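Local coordinates for protein aromatic-amino-acid transaminase TyrB (Burkholderia cenocepacia K56-2Valvano, PDB 4WD2) that probably catalyses the pyridoxal-phosphate-dependent transfer of amino groups between aromatic amino acids and 2-oxo acids, working as a homodimer, at residues Ser112-Val117 and Leu247-Phe252; Asn140-Phe145 and Val152-Tyr157; Ala172-Leu177 and Glu203-Val208; Cys189-Gly194 and Ser380-Val385; Pro216-Ala221 and Phe234-Leu239. All coordinates share one frame; numbering follows the deposited sequence.

Interaction 1 of 5, residues Ser112-Val117 and Leu247-Phe252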
# COMPACT_ATOMS: atom_id res chain seq x y z
N SER A 112 7.52 6.00 -1.60
CA SER A 112 6.27 6.66 -1.97
C SER A 112 5.26 6.58 -0.85
O SER A 112 4.62 7.57 -0.49
CB SER A 112 5.66 6.01 -3.23
OG SER A 112 6.51 6.11 -4.35
N GLY A 113 5.10 5.37 -0.31
CA GLY A 113 4.16 5.13 0.78
C GLY A 113 4.49 5.97 1.99
O GLY A 113 3.60 6.43 2.70
N ALA A 114 5.78 6.19 2.22
CA ALA A 114 6.23 7.00 3.35
C ALA A 114 5.86 8.46 3.13
O ALA A 114 5.44 9.15 4.05
CB ALA A 114 7.72 6.85 3.55
N LEU A 115 6.02 8.93 1.89
CA LEU A 115 5.67 10.29 1.55
C LEU A 115 4.16 10.51 1.71
O LEU A 115 3.72 11.54 2.22
CB LEU A 115 6.11 10.61 0.12
CG LEU A 115 7.62 10.74 -0.13
CD1 LEU A 115 7.94 10.68 -1.62
CD2 LEU A 115 8.16 12.02 0.47
N LYS A 116 3.38 9.51 1.30
CA LYS A 116 1.93 9.57 1.40
C LYS A 116 1.45 9.60 2.85
O LYS A 116 0.65 10.45 3.21
CB LYS A 116 1.28 8.38 0.69
CG LYS A 116 -0.24 8.32 0.83
CD LYS A 116 -0.92 9.59 0.31
CE LYS A 116 -2.44 9.42 0.19
NZ LYS A 116 -3.09 10.74 -0.01
N VAL A 117 1.93 8.65 3.66
CA VAL A 117 1.50 8.57 5.05
C VAL A 117 1.88 9.85 5.78
O VAL A 117 1.08 10.41 6.54
CB VAL A 117 2.11 7.34 5.77
CG1 VAL A 117 1.92 7.45 7.28
CG2 VAL A 117 1.48 6.05 5.25
N LEU A 247 10.58 14.92 9.28
CA LEU A 247 10.05 13.67 8.76
C LEU A 247 11.07 13.14 7.78
O LEU A 247 11.68 13.91 7.03
CB LEU A 247 8.67 13.84 8.08
CG LEU A 247 7.51 14.35 8.94
CD1 LEU A 247 7.51 15.87 9.04
CD2 LEU A 247 6.17 13.86 8.41
N VAL A 248 11.28 11.82 7.80
CA VAL A 248 12.22 11.18 6.90
C VAL A 248 11.59 10.00 6.16
O VAL A 248 11.20 9.01 6.78
CB VAL A 248 13.46 10.65 7.63
CG1 VAL A 248 14.44 10.05 6.61
CG2 VAL A 248 14.12 11.76 8.44
N ALA A 249 11.50 10.11 4.84
CA ALA A 249 11.06 9.00 4.02
C ALA A 249 12.26 8.30 3.38
O ALA A 249 12.99 8.91 2.62
CB ALA A 249 10.08 9.48 2.95
N ASN A 250 12.47 7.02 3.70
CA ASN A 250 13.56 6.27 3.10
C ASN A 250 13.03 5.07 2.30
O ASN A 250 12.08 4.40 2.71
CB ASN A 250 14.59 5.82 4.16
CG ASN A 250 14.14 4.60 4.95
OD1 ASN A 250 13.26 4.69 5.81
ND2 ASN A 250 14.76 3.45 4.67
N SER A 251 13.66 4.83 1.15
CA SER A 251 13.26 3.76 0.24
C SER A 251 14.29 2.64 0.21
O SER A 251 15.50 2.90 0.26
CB SER A 251 13.04 4.31 -1.17
OG SER A 251 12.91 3.27 -2.13
N PHE A 252 13.81 1.40 0.11
CA PHE A 252 14.68 0.25 -0.10
C PHE A 252 14.56 -0.28 -1.52
O PHE A 252 15.10 -1.34 -1.83
CB PHE A 252 14.36 -0.86 0.89
CG PHE A 252 14.71 -0.53 2.31
CD1 PHE A 252 15.96 -0.02 2.62
CD2 PHE A 252 13.79 -0.73 3.32
CE1 PHE A 252 16.29 0.28 3.93
CE2 PHE A 252 14.12 -0.43 4.63
CZ PHE A 252 15.37 0.07 4.94
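Ala-114 of helix 110-125 and Ala-249 of strand 246-251 meet methyl to methyl, CB to CB at 3.6 Å, each pointing at the opposite backbone. With so little bulk between them the chains come close, the CA atoms of Ala-114 and Ala-249 lying 5.3 Å apart. Leu-115 adds a second touch: its CG is anti to the carbonyl carbon and beside the backbone N (chi1 -71°), which carries branch CD2 to 4.0 Å from CB of Ala-249. The methyl of Ala-249 is thus met by both helix residues. Phe-217 of the neighbouring strand also packs on Leu-115 and Ala-249, while Leu-266 backs Ala-114, so the junction is fully buried.

The two serines near the ends of the segments take their partners outside them. Ser-112 OG and Ser-251 OG hydrogen-bond to different phosphate oxygens, OP3 and OP2, of the cofactor-lysine residue at position 254; Ser-112 OG is also hydrogen-bonded to Ser-292 OG of the second subunit. Within the helix, Lys-116 N bonds to Ser-112 O at 2.9 Å.

Because Ser-112 belongs to the first turn of helix 110-125, the helix start probably helps to stabilise the phosphate charge. A helix N-terminus and a strand end converging on the cofactor phosphate mark the phosphate-binding site of fold-type I pyridoxal-phosphate enzymes.

Interaction 2 of 5, residues Asn140-Phe145 and Val152-Tyr157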
# COMPACT_ATOMS: atom_id res chain seq x y z
N ASN A 140 7.00 12.73 -8.90
CA ASN A 140 5.77 12.41 -8.18
C ASN A 140 5.59 13.17 -6.86
O ASN A 140 4.60 12.99 -6.17
CB ASN A 140 5.71 10.91 -7.93
CG ASN A 140 5.57 10.12 -9.23
OD1 ASN A 140 4.83 10.51 -10.13
ND2 ASN A 140 6.31 9.02 -9.34
N HIS A 141 6.54 14.04 -6.54
CA HIS A 141 6.46 14.87 -5.33
C HIS A 141 5.25 15.80 -5.38
O HIS A 141 4.46 15.85 -4.43
CB HIS A 141 7.73 15.70 -5.15
CG HIS A 141 8.82 14.99 -4.40
ND1 HIS A 141 10.15 15.32 -4.53
CD2 HIS A 141 8.77 13.98 -3.50
CE1 HIS A 141 10.87 14.54 -3.74
NE2 HIS A 141 10.06 13.72 -3.11
N ARG A 142 5.10 16.54 -6.47
CA ARG A 142 3.99 17.47 -6.60
C ARG A 142 2.67 16.71 -6.59
O ARG A 142 1.71 17.13 -5.94
CB ARG A 142 4.09 18.30 -7.88
CG ARG A 142 2.91 19.25 -8.06
CD ARG A 142 3.11 20.20 -9.22
NE ARG A 142 4.19 21.16 -8.98
CZ ARG A 142 4.04 22.31 -8.33
NH1 ARG A 142 2.85 22.65 -7.85
NH2 ARG A 142 5.08 23.11 -8.16
N PHE A 143 2.63 15.60 -7.31
CA PHE A 143 1.42 14.82 -7.45
C PHE A 143 0.92 14.30 -6.10
O PHE A 143 -0.24 14.49 -5.75
CB PHE A 143 1.64 13.65 -8.42
CG PHE A 143 0.36 13.00 -8.90
CD1 PHE A 143 -0.10 11.83 -8.33
CD2 PHE A 143 -0.37 13.57 -9.94
CE1 PHE A 143 -1.26 11.23 -8.78
CE2 PHE A 143 -1.54 12.97 -10.39
CZ PHE A 143 -1.98 11.80 -9.80
N ILE A 144 1.81 13.66 -5.34
CA ILE A 144 1.44 13.11 -4.04
C ILE A 144 0.95 14.20 -3.09
O ILE A 144 -0.12 14.07 -2.49
CB ILE A 144 2.63 12.35 -3.40
CG1 ILE A 144 2.94 11.08 -4.21
CG2 ILE A 144 2.32 11.96 -1.97
CD1 ILE A 144 4.21 10.36 -3.75
N PHE A 145 1.69 15.30 -2.96
CA PHE A 145 1.32 16.31 -1.98
C PHE A 145 0.11 17.17 -2.40
O PHE A 145 -0.71 17.53 -1.57
CB PHE A 145 2.53 17.18 -1.65
CG PHE A 145 3.49 16.51 -0.72
CD1 PHE A 145 3.33 16.59 0.65
CD2 PHE A 145 4.54 15.75 -1.22
CE1 PHE A 145 4.21 15.96 1.51
CE2 PHE A 145 5.42 15.10 -0.36
CZ PHE A 145 5.26 15.21 1.00
N VAL A 152 1.39 23.43 -3.47
CA VAL A 152 2.78 23.05 -3.63
C VAL A 152 3.55 24.10 -4.41
O VAL A 152 3.15 24.52 -5.50
CB VAL A 152 2.91 21.68 -4.33
CG1 VAL A 152 4.33 21.45 -4.80
CG2 VAL A 152 2.46 20.56 -3.39
N ASN A 153 4.66 24.54 -3.82
CA ASN A 153 5.52 25.56 -4.41
C ASN A 153 6.95 25.06 -4.61
O ASN A 153 7.28 23.94 -4.24
CB ASN A 153 5.52 26.82 -3.54
CG ASN A 153 4.13 27.22 -3.08
OD1 ASN A 153 3.34 27.77 -3.85
ND2 ASN A 153 3.82 26.95 -1.81
N THR A 154 7.79 25.89 -5.22
CA THR A 154 9.17 25.52 -5.48
C THR A 154 10.16 26.50 -4.86
O THR A 154 9.80 27.65 -4.56
CB THR A 154 9.45 25.41 -6.99
OG1 THR A 154 9.47 26.72 -7.57
CG2 THR A 154 8.39 24.58 -7.68
N TYR A 155 11.39 26.05 -4.66
CA TYR A 155 12.49 26.93 -4.29
C TYR A 155 13.61 26.74 -5.32
O TYR A 155 13.69 25.68 -5.94
CB TYR A 155 12.99 26.65 -2.86
CG TYR A 155 13.33 25.21 -2.55
CD1 TYR A 155 14.54 24.66 -2.96
CD2 TYR A 155 12.47 24.41 -1.81
CE1 TYR A 155 14.87 23.34 -2.66
CE2 TYR A 155 12.78 23.08 -1.51
CZ TYR A 155 13.98 22.56 -1.94
OH TYR A 155 14.31 21.26 -1.67
N PRO A 156 14.44 27.78 -5.53
CA PRO A 156 15.55 27.64 -6.48
C PRO A 156 16.48 26.51 -6.09
O PRO A 156 16.70 26.30 -4.89
CB PRO A 156 16.27 28.99 -6.39
CG PRO A 156 15.24 29.94 -5.88
CD PRO A 156 14.35 29.14 -4.97
N TYR A 157 17.00 25.77 -7.06
CA TYR A 157 17.88 24.67 -6.73
C TYR A 157 18.91 24.44 -7.83
O TYR A 157 20.06 24.82 -7.69
CB TYR A 157 17.07 23.39 -6.47
CG TYR A 157 17.88 22.27 -5.83
CD1 TYR A 157 18.10 22.24 -4.46
CD2 TYR A 157 18.42 21.25 -6.60
CE1 TYR A 157 18.84 21.22 -3.87
CE2 TYR A 157 19.16 20.23 -6.02
CZ TYR A 157 19.37 20.22 -4.66
OH TYR A 157 20.11 19.20 -4.08
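Arg-142 reaches from helix 141-147 to the start of strand 152-159 and lays its guanidinium group over Val-152. Its CG is anti to the backbone N (chi1 178°) and the chain bends at chi3, bringing NH1 to 3.0 Å from Val-152 O. The N-H...O angle of this hydrogen bond is 143°, and NH1 approaches from above the carbonyl plane, with the oxygen also tilted out of the guanidinium plane. Val-152 CG1 lies over one face of the group, toward its rim, 3.6 Å from CZ of Arg-142. At the edge, in plane, Thr-154 CG2 comes to 3.7 Å from NH2 of Arg-142. Glu-146, one turn on, takes a salt bridge from the same NH1, which therefore serves two acceptors. The helix is the connection of a beta-alpha-beta unit, running from strand 131-135 to the parallel neighbouring strand 152-159. It runs roughly against the strand that follows, the two short axes 9.3 Å apart. Further along, Phe-145 touches through its base: CB lies 3.8 Å from Val-152 CG2. Its ring leads away from the strand and packs on Leu-184 and Phe-150, while Leu-133 of strand 131-135 covers Val-152 from the sheet.

Interaction 3 of 5, residues Ala172-Leu177 and Glu203-Val208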
# COMPACT_ATOMS: atom_id res chain seq x y z
N ALA A 172 18.00 31.68 0.62
CA ALA A 172 17.22 32.90 0.80
C ALA A 172 15.71 32.65 0.62
O ALA A 172 14.89 33.22 1.35
CB ALA A 172 17.69 33.97 -0.17
N ALA A 173 15.34 31.80 -0.33
CA ALA A 173 13.94 31.48 -0.54
C ALA A 173 13.37 30.74 0.68
O ALA A 173 12.26 31.05 1.14
CB ALA A 173 13.76 30.64 -1.79
N ILE A 174 14.12 29.78 1.20
CA ILE A 174 13.67 28.99 2.33
C ILE A 174 13.65 29.83 3.61
O ILE A 174 12.74 29.69 4.44
CB ILE A 174 14.56 27.74 2.52
CG1 ILE A 174 14.33 26.77 1.35
CG2 ILE A 174 14.25 27.05 3.84
CD1 ILE A 174 15.22 25.54 1.37
N ASP A 175 14.61 30.74 3.74
CA ASP A 175 14.65 31.65 4.89
C ASP A 175 13.43 32.56 4.97
O ASP A 175 13.12 33.11 6.03
CB ASP A 175 15.92 32.51 4.86
CG ASP A 175 16.16 33.24 6.16
OD1 ASP A 175 15.98 32.63 7.23
OD2 ASP A 175 16.53 34.43 6.11
N ALA A 176 12.73 32.72 3.85
CA ALA A 176 11.61 33.65 3.79
C ALA A 176 10.26 32.98 4.08
O ALA A 176 9.22 33.64 4.07
CB ALA A 176 11.57 34.33 2.42
N LEU A 177 10.28 31.67 4.33
CA LEU A 177 9.04 30.93 4.55
C LEU A 177 8.47 31.14 5.95
O LEU A 177 9.21 31.32 6.92
CB LEU A 177 9.26 29.43 4.31
CG LEU A 177 9.80 29.08 2.93
CD1 LEU A 177 9.94 27.57 2.76
CD2 LEU A 177 8.90 29.68 1.87
N GLU A 203 24.61 22.39 7.01
CA GLU A 203 24.58 23.04 8.32
C GLU A 203 23.92 24.41 8.24
O GLU A 203 23.11 24.76 9.11
CB GLU A 203 25.98 23.18 8.92
CG GLU A 203 25.98 23.04 10.44
CD GLU A 203 25.45 21.68 10.88
OE1 GLU A 203 25.75 20.67 10.21
OE2 GLU A 203 24.74 21.62 11.91
N LYS A 204 24.25 25.18 7.20
CA LYS A 204 23.67 26.52 7.01
C LYS A 204 22.17 26.46 6.74
O LYS A 204 21.41 27.32 7.20
CB LYS A 204 24.36 27.27 5.88
CG LYS A 204 25.82 27.57 6.14
CD LYS A 204 26.45 28.24 4.92
CE LYS A 204 27.96 28.17 4.97
NZ LYS A 204 28.58 28.84 3.79
N LEU A 205 21.75 25.46 5.98
CA LEU A 205 20.33 25.26 5.72
C LEU A 205 19.59 24.90 7.00
O LEU A 205 18.49 25.39 7.23
CB LEU A 205 20.12 24.18 4.66
CG LEU A 205 18.66 23.96 4.27
CD1 LEU A 205 18.04 25.24 3.74
CD2 LEU A 205 18.54 22.84 3.24
N ILE A 206 20.19 24.05 7.83
CA ILE A 206 19.53 23.62 9.06
C ILE A 206 19.42 24.79 10.05
O ILE A 206 18.42 24.91 10.76
CB ILE A 206 20.27 22.43 9.73
CG1 ILE A 206 20.20 21.19 8.82
CG2 ILE A 206 19.66 22.09 11.09
CD1 ILE A 206 21.15 20.06 9.20
N ASP A 207 20.43 25.67 10.07
CA ASP A 207 20.36 26.90 10.85
C ASP A 207 19.04 27.63 10.59
O ASP A 207 18.34 28.02 11.52
CB ASP A 207 21.51 27.85 10.51
CG ASP A 207 22.88 27.32 10.95
OD1 ASP A 207 22.95 26.40 11.80
OD2 ASP A 207 23.89 27.87 10.47
N VAL A 208 18.72 27.81 9.31
CA VAL A 208 17.52 28.50 8.87
C VAL A 208 16.24 27.73 9.20
O VAL A 208 15.29 28.29 9.76
CB VAL A 208 17.59 28.76 7.34
CG1 VAL A 208 16.21 29.12 6.80
CG2 VAL A 208 18.60 29.86 7.04
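The carboxylate of Asp-175 is the flat group of this contact, and it rests against the two methyls of Val-208. Its OD1 lies 3.5 Å from Val-208 CG1 and 3.8 Å from Val-208 CG2, the two side chains crossing at about a right angle. With chi1 at -167° the side chain of Asp-175 trails beside its own carbonyl carbon, which swings the carboxylate round to the neighbouring helix. The backbone shares in the touch: Val-208 CG1 is also 3.5 Å from CA of Asp-175, so this methyl sits in the angle between main chain and carboxylate.

Ile-174 touches with two methyls, the terminal CD1 and the branch CG2. CD1 meets CD1 of Leu-205 at 3.7 Å, again with the side chains about perpendicular, while CG2 comes to 4.1 Å from Val-208 CG1. One methyl of Val-208 therefore touches both Ile-174 and Asp-175.

Helices 167-175 and 199-211, which stand before and after strand 182-186 in the chain, are joined here side by side on one face of the central sheet. Ile-174 packs on Val-183 of that strand and Leu-205 on Leu-185, so the apolar half of the contact points into the sheet.

The carboxylate, at the partly exposed margin, finds its charge partner in Arg-212, whose NE forms a salt bridge with OD1. Cohesion between the two segments is accordingly that of apolar packing, while the charge of Asp-175 is probably balanced just beyond them.

Interaction 4 of 5, residues Cys189-Gly194 and Ser380-Val385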
# COMPACT_ATOMS: atom_id res chain seq x y z
N CYS A 189 21.96 12.38 -3.58
CA CYS A 189 21.66 11.71 -4.85
C CYS A 189 20.39 12.27 -5.49
O CYS A 189 19.44 11.54 -5.75
CB CYS A 189 21.53 10.20 -4.64
SG CYS A 189 23.07 9.42 -4.05
N HIS A 190 20.40 13.59 -5.71
CA HIS A 190 19.20 14.30 -6.16
C HIS A 190 18.61 13.71 -7.43
O HIS A 190 19.33 13.40 -8.38
CB HIS A 190 19.51 15.78 -6.37
CG HIS A 190 18.30 16.62 -6.62
ND1 HIS A 190 17.84 16.92 -7.89
CD2 HIS A 190 17.45 17.23 -5.76
CE1 HIS A 190 16.76 17.67 -7.80
NE2 HIS A 190 16.50 17.88 -6.52
N ASN A 191 17.30 13.55 -7.42
CA ASN A 191 16.56 13.08 -8.58
C ASN A 191 15.70 14.25 -9.05
O ASN A 191 14.81 14.69 -8.32
CB ASN A 191 15.72 11.85 -8.20
CG ASN A 191 14.96 11.26 -9.38
OD1 ASN A 191 15.10 11.71 -10.50
ND2 ASN A 191 14.17 10.22 -9.11
N PRO A 192 15.90 14.73 -10.28
CA PRO A 192 16.65 14.17 -11.41
C PRO A 192 18.06 14.70 -11.69
O PRO A 192 18.66 14.23 -12.65
CB PRO A 192 15.75 14.53 -12.59
CG PRO A 192 15.26 15.89 -12.21
CD PRO A 192 15.10 15.89 -10.70
N THR A 193 18.58 15.64 -10.90
CA THR A 193 19.73 16.42 -11.35
C THR A 193 21.09 15.91 -10.88
O THR A 193 22.11 16.19 -11.49
CB THR A 193 19.62 17.89 -10.90
OG1 THR A 193 19.81 17.98 -9.48
CG2 THR A 193 18.25 18.46 -11.28
N GLY A 194 21.10 15.16 -9.78
CA GLY A 194 22.36 14.69 -9.21
C GLY A 194 23.12 15.79 -8.49
O GLY A 194 24.22 15.56 -7.99
N SER A 380 14.25 16.35 -20.55
CA SER A 380 14.85 17.29 -19.60
C SER A 380 16.38 17.28 -19.63
O SER A 380 17.02 18.17 -19.07
CB SER A 380 14.38 16.98 -18.18
OG SER A 380 14.96 15.77 -17.75
N GLY A 381 16.94 16.25 -20.25
CA GLY A 381 18.38 16.09 -20.28
C GLY A 381 18.85 15.18 -19.16
O GLY A 381 20.06 15.03 -18.94
N ARG A 382 17.91 14.58 -18.45
CA ARG A 382 18.27 13.65 -17.39
C ARG A 382 18.81 12.35 -17.98
O ARG A 382 18.15 11.71 -18.79
CB ARG A 382 17.08 13.34 -16.48
CG ARG A 382 17.46 12.52 -15.25
CD ARG A 382 16.24 11.81 -14.64
NE ARG A 382 15.92 10.58 -15.34
CZ ARG A 382 14.92 9.76 -15.00
NH1 ARG A 382 14.15 10.04 -13.96
NH2 ARG A 382 14.71 8.65 -15.70
N MET A 383 20.01 11.95 -17.55
CA MET A 383 20.51 10.63 -17.90
C MET A 383 20.61 9.78 -16.63
O MET A 383 20.96 10.28 -15.56
CB MET A 383 21.86 10.70 -18.64
CG MET A 383 23.11 10.84 -17.78
SD MET A 383 24.60 10.12 -18.56
CE MET A 383 24.28 10.42 -20.28
N CYS A 384 20.27 8.50 -16.75
CA CYS A 384 20.53 7.57 -15.67
C CYS A 384 21.93 6.99 -15.85
O CYS A 384 22.15 6.13 -16.70
CB CYS A 384 19.50 6.44 -15.62
SG CYS A 384 19.80 5.32 -14.23
N VAL A 385 22.86 7.46 -15.03
CA VAL A 385 24.25 7.02 -15.08
C VAL A 385 24.38 5.51 -14.85
O VAL A 385 25.29 4.87 -15.38
CB VAL A 385 25.11 7.78 -14.04
CG1 VAL A 385 26.59 7.48 -14.22
CG2 VAL A 385 24.86 9.28 -14.15
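A backbone hydrogen bond of 2.9 Å from Gly-194 N to His-190 O closes the turn in which Pro-192 meets Arg-382. Across the contact the touch is made by the arginine's aliphatic stem: CD of Arg-382 lies 3.4 Å from CB of Pro-192, and its CG is 3.3 Å from the carbonyl oxygen of the same proline. That oxygen, Pro-192 O, is buried here without a polar partner in the model, and the methylene CG of Arg-382 lies against it. The peptide bond between Asn-191 and Pro-192 is cis.

The chain of Arg-382 bends at chi3 (81°), which turns the guanidinium group toward Asn-191. The nearest approach there, NH1 of Arg-382 to OD1 of Asn-191, is 4.0 Å, with the amide and guanidinium planes 47° apart, so the two are neighbours and not bonded.

Ahead of the strand, Ser-380 OG accepts a hydrogen bond from the backbone N of Arg-382 at 3.3 Å, an ST turn that leads the chain into strand 382-384. Strand 356-358 lies beside both segments, Phe-356 touching Asn-191 and Arg-382.

The amide nitrogen of Asn-191 hydrogen-bonds to the ring oxygen O3 of the cofactor-lysine residue at position 254. An asparagine followed by a cis-proline, set beside the cofactor ring with an arginine against it, belongs to the active site of class I aminotransferases.

Interaction 5 of 5, residues Pro216-Ala221 and Phe234-Leu239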
# COMPACT_ATOMS: atom_id res chain seq x y z
N PRO A 216 10.92 20.26 7.89
CA PRO A 216 11.67 19.54 6.86
C PRO A 216 11.16 18.12 6.67
O PRO A 216 10.99 17.35 7.63
CB PRO A 216 13.10 19.54 7.41
CG PRO A 216 12.94 19.63 8.88
CD PRO A 216 11.73 20.51 9.10
N PHE A 217 10.89 17.79 5.42
CA PHE A 217 10.52 16.44 5.01
C PHE A 217 11.66 15.93 4.12
O PHE A 217 11.75 16.29 2.94
CB PHE A 217 9.18 16.44 4.27
CG PHE A 217 8.44 15.12 4.32
CD1 PHE A 217 7.07 15.09 4.26
CD2 PHE A 217 9.13 13.92 4.42
CE1 PHE A 217 6.38 13.89 4.30
CE2 PHE A 217 8.45 12.72 4.47
CZ PHE A 217 7.08 12.71 4.41
N VAL A 218 12.55 15.14 4.70
CA VAL A 218 13.70 14.64 3.96
C VAL A 218 13.34 13.35 3.24
O VAL A 218 12.79 12.42 3.84
CB VAL A 218 14.90 14.40 4.87
CG1 VAL A 218 16.10 13.93 4.05
CG2 VAL A 218 15.24 15.67 5.64
N ASP A 219 13.64 13.33 1.94
CA ASP A 219 13.40 12.18 1.07
C ASP A 219 14.76 11.53 0.78
O ASP A 219 15.58 12.09 0.04
CB ASP A 219 12.71 12.65 -0.23
CG ASP A 219 12.22 11.49 -1.10
OD1 ASP A 219 12.65 10.34 -0.90
OD2 ASP A 219 11.39 11.75 -2.01
N MET A 220 15.01 10.38 1.40
CA MET A 220 16.26 9.66 1.21
C MET A 220 16.01 8.35 0.49
O MET A 220 15.83 7.31 1.11
CB MET A 220 16.95 9.41 2.56
CG MET A 220 18.36 8.84 2.42
SD MET A 220 19.25 8.79 3.98
CE MET A 220 18.07 7.88 4.98
N ALA A 221 15.99 8.41 -0.84
CA ALA A 221 15.62 7.26 -1.64
C ALA A 221 16.83 6.44 -2.08
O ALA A 221 16.68 5.30 -2.55
CB ALA A 221 14.81 7.71 -2.86
N PHE A 234 23.72 12.02 6.37
CA PHE A 234 24.21 13.13 7.21
C PHE A 234 23.13 14.16 7.52
O PHE A 234 23.00 14.60 8.66
CB PHE A 234 25.40 13.87 6.57
CG PHE A 234 25.79 15.14 7.31
CD1 PHE A 234 26.62 15.08 8.41
CD2 PHE A 234 25.29 16.37 6.92
CE1 PHE A 234 26.97 16.23 9.11
CE2 PHE A 234 25.62 17.53 7.60
CZ PHE A 234 26.46 17.46 8.70
N ALA A 235 22.36 14.55 6.51
CA ALA A 235 21.33 15.57 6.68
C ALA A 235 20.29 15.15 7.71
O ALA A 235 19.90 15.93 8.57
CB ALA A 235 20.66 15.88 5.35
N VAL A 236 19.87 13.89 7.62
CA VAL A 236 18.90 13.33 8.55
C VAL A 236 19.46 13.27 9.96
O VAL A 236 18.81 13.69 10.92
CB VAL A 236 18.45 11.92 8.09
CG1 VAL A 236 17.63 11.25 9.16
CG2 VAL A 236 17.66 12.00 6.79
N ARG A 237 20.68 12.76 10.09
CA ARG A 237 21.30 12.56 11.39
C ARG A 237 21.63 13.90 12.06
O ARG A 237 21.48 14.04 13.27
CB ARG A 237 22.55 11.69 11.26
CG ARG A 237 22.25 10.30 10.72
CD ARG A 237 23.47 9.36 10.67
NE ARG A 237 23.11 8.09 10.06
CZ ARG A 237 23.94 7.07 9.87
NH1 ARG A 237 25.20 7.14 10.24
NH2 ARG A 237 23.50 5.96 9.29
N GLU A 238 22.07 14.88 11.27
CA GLU A 238 22.39 16.20 11.82
C GLU A 238 21.13 16.98 12.23
O GLU A 238 21.12 17.64 13.26
CB GLU A 238 23.23 17.01 10.83
CG GLU A 238 23.72 18.35 11.36
CD GLU A 238 24.72 18.23 12.51
OE1 GLU A 238 25.14 17.10 12.84
OE2 GLU A 238 25.09 19.27 13.09
N LEU A 239 20.06 16.88 11.43
CA LEU A 239 18.77 17.46 11.82
C LEU A 239 18.30 16.89 13.16
O LEU A 239 17.88 17.63 14.06
CB LEU A 239 17.71 17.22 10.74
CG LEU A 239 17.63 18.19 9.56
CD1 LEU A 239 16.91 17.56 8.38
CD2 LEU A 239 16.93 19.49 9.97
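Val-218 is the bump of this contact, its two methyls filling the hollow between Val-236 and Leu-239 of the helix. Helix 234-241 lies in the connection between the parallel strands 215-220 and 246-251, a beta-alpha-beta arrangement of the aminotransferase sheet. The short axes of strand and helix run roughly antiparallel, 147° between their directions and 9.6 Å apart. Alternate strand residues, Pro-216, Val-218 and Met-220, point at the helix; Phe-217 and Asp-219 point to the other face, where Asp-219 hydrogen-bonds to His-141.

Each branch of Val-218 has its own partner. With chi1 at -178° its methyls straddle the helix surface: CG1 meets Val-236 CG2 at 3.7 Å, and CG2 meets Leu-239 CD1 at 3.7 Å. Both pairs of side chains lie slantwise to each other. Val-236 and Leu-239 lie three residues apart, a little under one turn, and so project from the same side of the helix. Val-248 of strand 246-251 and Val-90 of helix 80-91 also pack against Val-236.

Leu-239 divides its branches between two strand residues: beyond Val-218 it slides past the proline ring in the opposite sense, its CD2 4.1 Å from CG of Pro-216.

Interactions 1, 2 and 5 all reach the eight-stranded mixed sheet, and interactions 1 and 5, with centres about 12 Å apart, meet through neighbouring strands 246-251 and 215-220, where Leu-247 O probably bonds Val-218 N. Interaction 2 closes first along the chain, followed by interaction 3 and then interaction 5, all nested inside the loop of interaction 1. Interaction 4 alternates with interaction 1, tying the loop after strand 182-186 to the far C-terminal strand 382-384. Interactions 1 and 4, about 20 Å apart between centres, both contribute residues that hold the cofactor, at its phosphate and its ring oxygen. Interaction 3 packs helices outside the sheet, its centre about 15 Å from that of interaction 5.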